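Local structure of TssK C (Escherichia coli, 5M2Y) at residues G17-D21 with A22-E26; S60-V63 with N64-L67; L93-S96 with T97-R101. The protein is a baseplate component of the bacterial type VI secretion system that probably binds the membrane complex through its C-terminal domain, the part described in this example. One frame throughout, in Å; residues are numbered along the deposited sequence.

Contact 1. Residues G17-D21 with A22-E26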
# COMPACT_ATOMS: atom_id res chain seq x y z
N GLY A 17 -3.20 -7.85 1.17
CA GLY A 17 -2.23 -8.16 2.21
C GLY A 17 -2.91 -8.47 3.53
O GLY A 17 -3.90 -7.83 3.87
N ALA A 18 -2.39 -9.46 4.27
CA ALA A 18 -2.92 -9.84 5.57
C ALA A 18 -2.21 -9.02 6.64
O ALA A 18 -0.98 -8.90 6.60
CB ALA A 18 -2.72 -11.33 5.82
N LEU A 19 -2.98 -8.43 7.56
CA LEU A 19 -2.43 -7.59 8.62
C LEU A 19 -2.65 -8.24 10.00
O LEU A 19 -3.12 -7.57 10.91
CB LEU A 19 -3.04 -6.18 8.56
CG LEU A 19 -2.87 -5.39 7.27
CD1 LEU A 19 -3.73 -4.14 7.30
CD2 LEU A 19 -1.37 -5.07 7.00
N HIS A 20 -2.30 -9.52 10.15
CA HIS A 20 -2.55 -10.18 11.43
C HIS A 20 -1.37 -10.13 12.39
O HIS A 20 -1.52 -10.55 13.54
CB HIS A 20 -3.06 -11.61 11.27
CG HIS A 20 -4.23 -11.73 10.35
ND1 HIS A 20 -4.12 -12.39 9.17
CD2 HIS A 20 -5.47 -11.20 10.42
CE1 HIS A 20 -5.30 -12.31 8.58
NE2 HIS A 20 -6.14 -11.60 9.29
N ASP A 21 -0.21 -9.58 11.95
CA ASP A 21 0.95 -9.45 12.82
C ASP A 21 0.58 -8.52 13.98
O ASP A 21 0.25 -7.35 13.75
CB ASP A 21 2.17 -8.91 12.06
CG ASP A 21 3.48 -8.99 12.83
OD1 ASP A 21 3.48 -8.70 14.05
OD2 ASP A 21 4.51 -9.32 12.21
N ALA A 22 0.60 -9.05 15.21
CA ALA A 22 0.26 -8.34 16.44
C ALA A 22 1.01 -7.04 16.67
O ALA A 22 0.45 -6.14 17.29
CB ALA A 22 0.42 -9.25 17.65
N ARG A 23 2.25 -6.93 16.13
CA ARG A 23 3.10 -5.74 16.26
C ARG A 23 2.55 -4.50 15.55
O ARG A 23 2.86 -3.40 15.97
CB ARG A 23 4.51 -6.03 15.78
CG ARG A 23 5.21 -7.12 16.58
CD ARG A 23 6.55 -7.54 16.00
NE ARG A 23 6.42 -8.24 14.73
CZ ARG A 23 7.41 -8.45 13.88
NH1 ARG A 23 8.65 -8.05 14.20
NH2 ARG A 23 7.21 -9.08 12.75
N LEU A 24 1.72 -4.68 14.51
CA LEU A 24 1.09 -3.62 13.72
C LEU A 24 0.12 -2.73 14.51
O LEU A 24 -0.00 -1.55 14.19
CB LEU A 24 0.40 -4.17 12.46
CG LEU A 24 1.28 -4.95 11.47
CD1 LEU A 24 0.45 -5.58 10.39
CD2 LEU A 24 2.34 -4.07 10.82
N ARG A 25 -0.54 -3.27 15.52
CA ARG A 25 -1.46 -2.48 16.35
C ARG A 25 -0.76 -1.60 17.38
O ARG A 25 -1.38 -0.73 17.98
CB ARG A 25 -2.50 -3.40 17.01
CG ARG A 25 -3.82 -3.44 16.23
CD ARG A 25 -3.95 -4.64 15.31
NE ARG A 25 -4.42 -5.82 16.03
CZ ARG A 25 -3.78 -6.98 16.07
NH1 ARG A 25 -4.29 -8.00 16.76
NH2 ARG A 25 -2.65 -7.15 15.40
N GLU A 26 0.55 -1.81 17.58
CA GLU A 26 1.37 -1.04 18.53
C GLU A 26 2.00 0.23 17.96
O GLU A 26 2.76 0.93 18.64
CB GLU A 26 2.46 -1.93 19.13
CG GLU A 26 1.95 -3.04 20.03
CD GLU A 26 2.88 -4.23 20.14
OE1 GLU A 26 4.09 -4.09 19.86
OE2 GLU A 26 2.39 -5.32 20.51
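Asp21 O accepts the amide of Leu24 at 3.1 Å from Leu24 N, so that, two residues after strand 14-18, the chain turns at Asp21 into a short helix-like bend, which Glu26 N extends by bonding back to Arg23 O. The Leu24 donor stands well above the plane of that carbonyl.

Across this turn the Asp21 carboxylate does two jobs. Its CG lies anti to the backbone N (chi1 -169°), which carries the oxygens forward over the start of the turn. OD1 takes the backbone amide on its anti side, 3.0 Å from Arg23 N, closing an Asx turn. The syn side of the same oxygen receives the side chain, with Arg23 NE 3.1 Å from Asp21 OD1. The second oxygen completes a side-on salt bridge, Arg23 NH2 standing 2.8 Å from Asp21 OD2, again on a syn lone pair. Carboxylate and guanidinium are nearly coplanar, their planes 25° apart; a bend of the arginine chain at chi3 (-68°) curls its end back to meet the acid two residues earlier.

Beneath the polar turn Leu24 faces inward. Its CD1 is 3.9 Å from Leu19 CD2, the two side chains crossing at about a right angle, while Leu24 CG rests 4.1 Å from Asp21 CB. Leu19 also touches Met103 and Leu24 touches Leu104, both of helix 97-106, and Leu24 touches Ala126 of strand 121-128.

With backbone and guanidinium both bonded to OD1, the carboxylate is fixed in rotation. Three sound bonds from one arginine would be expected to favour the ionised form of Asp21, and they tie the Arg23 side chain to the very turn from which it springs.

Contact 2. Residues S60-V63 with N64-L67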
# COMPACT_ATOMS: atom_id res chain seq x y z
N SER A 60 -21.54 -4.16 2.12
CA SER A 60 -22.58 -3.88 1.15
C SER A 60 -22.52 -4.79 -0.07
O SER A 60 -21.58 -5.53 -0.21
CB SER A 60 -22.51 -2.42 0.69
OG SER A 60 -21.54 -2.22 -0.26
N GLU A 61 -23.53 -4.73 -0.92
CA GLU A 61 -23.56 -5.52 -2.15
C GLU A 61 -22.84 -4.79 -3.31
O GLU A 61 -22.77 -5.32 -4.41
CB GLU A 61 -25.00 -5.89 -2.55
N VAL A 62 -22.30 -3.58 -3.04
CA VAL A 62 -21.57 -2.78 -4.03
C VAL A 62 -20.18 -3.38 -4.21
O VAL A 62 -19.50 -3.67 -3.23
CB VAL A 62 -21.53 -1.27 -3.67
CG1 VAL A 62 -20.62 -0.50 -4.62
CG2 VAL A 62 -22.92 -0.67 -3.64
N VAL A 63 -19.80 -3.59 -5.48
CA VAL A 63 -18.48 -4.10 -5.82
C VAL A 63 -17.46 -2.93 -5.79
O VAL A 63 -17.82 -1.78 -6.03
CB VAL A 63 -18.43 -4.86 -7.18
CG1 VAL A 63 -19.47 -5.97 -7.32
CG2 VAL A 63 -18.45 -3.93 -8.39
N ASN A 64 -16.19 -3.25 -5.49
CA ASN A 64 -15.05 -2.34 -5.49
C ASN A 64 -15.15 -1.12 -4.57
O ASN A 64 -14.61 -0.08 -4.93
CB ASN A 64 -14.72 -1.87 -6.94
CG ASN A 64 -14.75 -2.94 -8.01
OD1 ASN A 64 -14.34 -4.08 -7.83
ND2 ASN A 64 -15.23 -2.56 -9.17
N VAL A 65 -15.78 -1.24 -3.39
CA VAL A 65 -15.87 -0.13 -2.43
C VAL A 65 -14.47 0.31 -2.01
O VAL A 65 -13.63 -0.54 -1.74
CB VAL A 65 -16.80 -0.43 -1.22
CG1 VAL A 65 -16.83 0.73 -0.24
CG2 VAL A 65 -18.21 -0.74 -1.70
N ALA A 66 -14.21 1.62 -2.02
CA ALA A 66 -12.91 2.20 -1.69
C ALA A 66 -12.85 2.60 -0.23
O ALA A 66 -13.88 2.89 0.39
CB ALA A 66 -12.64 3.42 -2.55
N LEU A 67 -11.63 2.63 0.32
CA LEU A 67 -11.38 3.08 1.68
C LEU A 67 -10.93 4.53 1.58
O LEU A 67 -9.91 4.81 0.95
CB LEU A 67 -10.32 2.21 2.38
CG LEU A 67 -9.90 2.66 3.79
CD1 LEU A 67 -11.03 2.50 4.80
CD2 LEU A 67 -8.67 1.92 4.25
O HOH W 1 -16.59 -3.88 -2.11
O HOH W 2 -17.63 -0.17 -8.36
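Val65 CB branches to two methyl groups, and CG2 is the one that turns back to the preceding residues. With CG1 anti to the backbone N (chi1 178°), CG2 lies beside that nitrogen and leans over Val62. There it packs against the other valine at about a right angle, Val65 CG2 being 3.8 Å from Val62 CG1, and it also sits 3.5 Å from the carbonyl oxygen Val62 O. Farther back the same methyl meets a hydroxyl, Ser60 OG at 3.9 Å from Val65 CG2. The Val65 side chain also touches Ser55 and Asp58.

The bend that brings the two valines together runs through Val63 and Asn64, the latter in a left-handed conformation, and is close to a type II turn, without the direct bond between Val62 O and Val65 N. Water replaces that bond: a single molecule accepts from Val65 N at 3.0 Å and donates to Val62 O at 3.1 Å. A second water donates to Val63 O at 2.8 Å and is held weakly by the Asn64 amide. Just upstream, Ser60 OG accepts from Val62 N at 3.2 Å, an ST turn, and is hydrogen-bonded to Asp58 as well.

This exposed loop joins strand 52-54 to strand 70-75. Val65 pairs through its backbone with Ser55 and Leu67 with Ala53, while the Leu67 side chain settles on Ala99, Ala102 and Met103 of helix 97-106.

Contact 3. Residues L93-S96 with T97-R101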
# COMPACT_ATOMS: atom_id res chain seq x y z
N LEU A 93 1.98 5.62 2.77
CA LEU A 93 0.54 5.63 2.93
C LEU A 93 0.25 6.58 4.10
O LEU A 93 0.61 6.30 5.24
CB LEU A 93 -0.02 4.24 3.22
CG LEU A 93 0.18 3.16 2.17
CD1 LEU A 93 -0.55 1.90 2.59
CD2 LEU A 93 -0.31 3.61 0.78
N ASP A 94 -0.31 7.74 3.78
CA ASP A 94 -0.67 8.74 4.78
C ASP A 94 -2.12 8.39 5.13
O ASP A 94 -3.05 8.72 4.39
CB ASP A 94 -0.54 10.17 4.22
CG ASP A 94 -0.69 11.26 5.27
OD1 ASP A 94 -1.07 10.95 6.41
OD2 ASP A 94 -0.48 12.44 4.93
N LEU A 95 -2.28 7.65 6.23
CA LEU A 95 -3.58 7.17 6.67
C LEU A 95 -4.25 8.05 7.71
O LEU A 95 -3.61 8.52 8.64
CB LEU A 95 -3.45 5.75 7.23
CG LEU A 95 -2.77 4.68 6.34
CD1 LEU A 95 -2.49 3.39 7.12
CD2 LEU A 95 -3.59 4.41 5.08
N SER A 96 -5.56 8.24 7.54
CA SER A 96 -6.40 8.95 8.51
C SER A 96 -6.57 7.99 9.70
O SER A 96 -6.23 6.80 9.60
CB SER A 96 -7.76 9.28 7.91
OG SER A 96 -8.57 8.13 7.74
N THR A 97 -7.09 8.50 10.83
CA THR A 97 -7.34 7.69 12.02
C THR A 97 -8.29 6.53 11.67
O THR A 97 -7.98 5.39 12.00
CB THR A 97 -7.87 8.57 13.16
OG1 THR A 97 -6.91 9.60 13.41
CG2 THR A 97 -8.17 7.78 14.43
N ASP A 98 -9.39 6.84 10.96
CA ASP A 98 -10.40 5.86 10.55
C ASP A 98 -9.87 4.82 9.58
O ASP A 98 -10.20 3.64 9.74
CB ASP A 98 -11.65 6.56 9.98
CG ASP A 98 -12.48 7.32 10.99
OD1 ASP A 98 -12.20 7.20 12.21
OD2 ASP A 98 -13.41 8.03 10.58
N ALA A 99 -9.04 5.24 8.60
CA ALA A 99 -8.47 4.32 7.61
C ALA A 99 -7.57 3.27 8.23
O ALA A 99 -7.74 2.09 7.95
CB ALA A 99 -7.72 5.10 6.55
N ALA A 100 -6.62 3.70 9.08
CA ALA A 100 -5.68 2.84 9.79
C ALA A 100 -6.43 1.83 10.67
O ALA A 100 -6.15 0.64 10.60
CB ALA A 100 -4.76 3.68 10.65
N ARG A 101 -7.41 2.32 11.44
CA ARG A 101 -8.24 1.49 12.30
C ARG A 101 -9.02 0.46 11.48
O ARG A 101 -9.03 -0.70 11.86
CB ARG A 101 -9.19 2.38 13.14
CG ARG A 101 -10.09 1.61 14.12
CD ARG A 101 -10.95 2.55 14.96
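Ser96 OG accepts the backbone amide of Ala99, with 3.1 Å between Ser96 OG and Ala99 N and an angle of 159° at the hydrogen. This is the classical N-cap bond, and Ser96 is the last residue before helix 97-106. Its hydroxyl is tucked between the backbone N and the carbonyl carbon (chi1 71°), which swings it forward under the first turn. There it also meets a helix side chain, with Ala99 CB 3.4 Å from Ser96 OG and Asp98 CB more loosely near it.

The backbone of the same serine supplies the first regular helix bond, Ala100 N lying 3.2 Å from Ser96 O in an almost straight N-H geometry. One residue therefore starts the helix twice, through its hydroxyl and through its carbonyl.

The apolar half of the junction belongs to Leu95, the end of strand 89-95. It points at the helix: Leu95 CB stands 4.2 Å from Ala100 CB and slightly farther from Ala99 CB, and its CD1 reaches 4.2 Å from Ala100 CA. Here the short segments, strand 93-95 and helix 97-101, run at 110° to each other, with small alanine methyls facing Leu95. Phe30 of strand 28-35 and Val70 of strand 70-75 add to the packing round Leu95, and Val70 touches Ala99 too.

The chemistry here is that of a strand handing over to a helix. The Ser96 hydroxyl serves the amide of Ala99, which has no regular helical carbonyl to bond, and the Ser96 carbonyl serves that of Ala100. The carboxylate of Asp98 in this first turn would probably interact favourably with the positive end of the helix dipole.

Overall arrangement
The three local arrangements gather round helix 97-106, whose start is formed in contact 3. Contact 2 touches contact 3 directly, Leu67 CD2 packing 3.8 Å from Ala99 O, although their centres lie about 18 Å apart because the loop runs outward. Contact 1 does not touch either: its nearest atoms are about 6 Å from contact 3 and about 8 Å from contact 2, with centres about 14 and 23 Å away. A shared residue nonetheless connects it, since Met103 is met by Leu19 of contact 1 and by Leu67 of contact 2. The principle illustrated is that separate local elements, held by direct bonds, waters or apolar contacts, can converge on one short helix.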